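Local coordinates for protein cytochrome P450 (PDB 6G5O) that belongs to the cytochrome P450 family, whose members are haem-dependent proteins, and carries a protoporphyrin IX with iron, at residues 233-238 with 353-357. Sequence-based numbering, arbitrary orientation.
Sequences IAYLAE and SFEIL
Residues 233-238, in the C-terminal part of helix 223-238, pack across residues 353-357 of strand 351-366, an outermost strand of a three-stranded antiparallel sheet. The short axes come within 7.2 Å at a signed crossing angle of -109°, so the helix runs steeply across the strand instead of along it. The backbones are nearest at A237 and F354, whose CA atoms lie 4.8 Å apart, consistent with the small side chain of A237.

Contacts between apolar side chains centre on F354 and I356. In the extended strand, both send their CA-to-CB bonds toward the helix while that of E355 points away. A237 CB meets F354 CB at 3.5 Å and I356 CG1 at 4.0 Å, and so sits between the two strand residues. With chi1 at -48° (m), the F354 ring reaches I233, CE2 to CG2 3.9 Å, and L236, CE1 to CB 4.1 Å. I356, m,t, extends CD1 to within 4.1 Å of E238 CG.

Polar atoms play little part between the segments, although F354 CD1 lies 3.9 Å from L236 O and I356 CD1 4.1 Å from A234 O. E238 OE1 is hydrogen-bonded to S4 OG, while S353 pairs with N383 through its backbone and OG. F382 adds an edge-to-face partner to F354.

This is helix-on-sheet packing within the P450 fold, with the side chain of I233 about 13 Å from the bound haem. With 309 Å² buried and no hydrogen bond across it, the contact rests on shape and apolar burial.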
loop_
_atom_site.group_PDB
_atom_site.type_symbol
_atom_site.label_atom_id
_atom_site.label_comp_id
_atom_site.label_asym_id
_atom_site.label_seq_id
_atom_site.Cartn_x
_atom_site.Cartn_y
_atom_site.Cartn_z
ATOM N N ILE A 233 -3.078 12.369 -8.575
ATOM C CA ILE A 233 -3.398 13.108 -9.785
ATOM C C ILE A 233 -4.652 13.955 -9.529
ATOM O O ILE A 233 -4.690 15.153 -9.869
ATOM C CB ILE A 233 -3.589 12.151 -10.973
ATOM C CG1 ILE A 233 -2.239 11.513 -11.337
ATOM C CG2 ILE A 233 -4.142 12.889 -12.180
ATOM C CD1 ILE A 233 -2.422 10.198 -12.078
ATOM N N ALA A 234 -5.652 13.357 -8.895
ATOM C CA ALA A 234 -6.812 14.112 -8.454
ATOM C C ALA A 234 -6.410 15.370 -7.687
ATOM O O ALA A 234 -6.851 16.502 -8.022
ATOM C CB ALA A 234 -7.691 13.257 -7.576
ATOM N N TYR A 235 -5.587 15.180 -6.649
ATOM C CA TYR A 235 -5.142 16.307 -5.839
ATOM C C TYR A 235 -4.460 17.403 -6.659
ATOM O O TYR A 235 -4.694 18.582 -6.420
ATOM C CB TYR A 235 -4.190 15.853 -4.730
ATOM C CG TYR A 235 -3.426 16.986 -4.092
ATOM C CD1 TYR A 235 -3.996 17.762 -3.076
ATOM C CD2 TYR A 235 -2.155 17.280 -4.499
ATOM C CE1 TYR A 235 -3.292 18.793 -2.489
ATOM C CE2 TYR A 235 -1.444 18.304 -3.923
ATOM C CZ TYR A 235 -2.028 19.059 -2.933
ATOM O OH TYR A 235 -1.287 20.058 -2.395
ATOM N N LEU A 236 -3.582 17.017 -7.572
ATOM C CA LEU A 236 -2.843 17.986 -8.354
ATOM C C LEU A 236 -3.777 18.700 -9.327
ATOM O O LEU A 236 -3.483 19.813 -9.752
ATOM C CB LEU A 236 -1.691 17.326 -9.117
ATOM C CG LEU A 236 -0.462 16.944 -8.295
ATOM C CD1 LEU A 236 0.501 16.132 -9.136
ATOM C CD2 LEU A 236 0.255 18.158 -7.721
ATOM N N ALA A 237 -4.877 18.047 -9.687
ATOM C CA ALA A 237 -5.847 18.610 -10.608
ATOM C C ALA A 237 -6.590 19.798 -10.010
ATOM O O ALA A 237 -6.950 20.724 -10.738
ATOM C CB ALA A 237 -6.848 17.547 -11.026
ATOM N N GLU A 238 -6.831 19.744 -8.701
ATOM C CA GLU A 238 -7.523 20.793 -7.980
ATOM C C GLU A 238 -6.588 21.752 -7.233
ATOM O O GLU A 238 -7.076 22.663 -6.573
ATOM C CB GLU A 238 -8.481 20.166 -6.989
ATOM C CG GLU A 238 -9.652 19.508 -7.678
ATOM C CD GLU A 238 -10.669 18.897 -6.710
ATOM O OE1 GLU A 238 -10.246 18.283 -5.704
ATOM O OE2 GLU A 238 -11.890 18.990 -6.962
ATOM N N SER A 353 -2.052 21.657 -16.573
ATOM C CA SER A 353 -3.237 21.643 -15.712
ATOM C C SER A 353 -4.049 20.410 -15.996
ATOM O O SER A 353 -3.777 19.721 -16.954
ATOM C CB SER A 353 -4.119 22.884 -15.983
ATOM O OG SER A 353 -4.665 22.812 -17.290
ATOM N N PHE A 354 -5.058 20.160 -15.172
ATOM C CA PHE A 354 -5.971 19.033 -15.357
ATOM C C PHE A 354 -7.419 19.502 -15.173
ATOM O O PHE A 354 -7.663 20.577 -14.621
ATOM C CB PHE A 354 -5.752 17.957 -14.278
ATOM C CG PHE A 354 -4.319 17.551 -14.049
ATOM C CD1 PHE A 354 -3.429 18.400 -13.432
ATOM C CD2 PHE A 354 -3.893 16.270 -14.386
ATOM C CE1 PHE A 354 -2.124 17.994 -13.170
ATOM C CE2 PHE A 354 -2.591 15.859 -14.139
ATOM C CZ PHE A 354 -1.699 16.720 -13.528
ATOM N N GLU A 355 -8.380 18.683 -15.592
ATOM C CA GLU A 355 -9.772 18.880 -15.219
ATOM C C GLU A 355 -10.380 17.529 -14.960
ATOM O O GLU A 355 -10.290 16.637 -15.789
ATOM C CB GLU A 355 -10.592 19.540 -16.343
ATOM C CG GLU A 355 -9.921 20.700 -17.071
ATOM C CD GLU A 355 -10.747 21.187 -18.259
ATOM O OE1 GLU A 355 -12.008 21.145 -18.175
ATOM O OE2 GLU A 355 -10.134 21.582 -19.283
ATOM N N ILE A 356 -11.058 17.403 -13.837
ATOM C CA ILE A 356 -11.799 16.212 -13.508
ATOM C C ILE A 356 -13.175 16.279 -14.140
ATOM O O ILE A 356 -13.943 17.180 -13.833
ATOM C CB ILE A 356 -11.931 16.068 -11.986
ATOM C CG1 ILE A 356 -10.530 15.917 -11.362
ATOM C CG2 ILE A 356 -12.798 14.888 -11.636
ATOM C CD1 ILE A 356 -10.490 16.124 -9.852
ATOM N N LEU A 357 -13.499 15.293 -14.980
ATOM C CA LEU A 357 -14.713 15.305 -15.798
ATOM C C LEU A 357 -15.881 14.487 -15.244
ATOM O O LEU A 357 -17.024 14.847 -15.507
ATOM C CB LEU A 357 -14.403 14.853 -17.226
ATOM C CG LEU A 357 -13.409 15.676 -18.067
ATOM C CD1 LEU A 357 -13.401 15.206 -19.523
ATOM C CD2 LEU A 357 -13.702 17.173 -18.032
#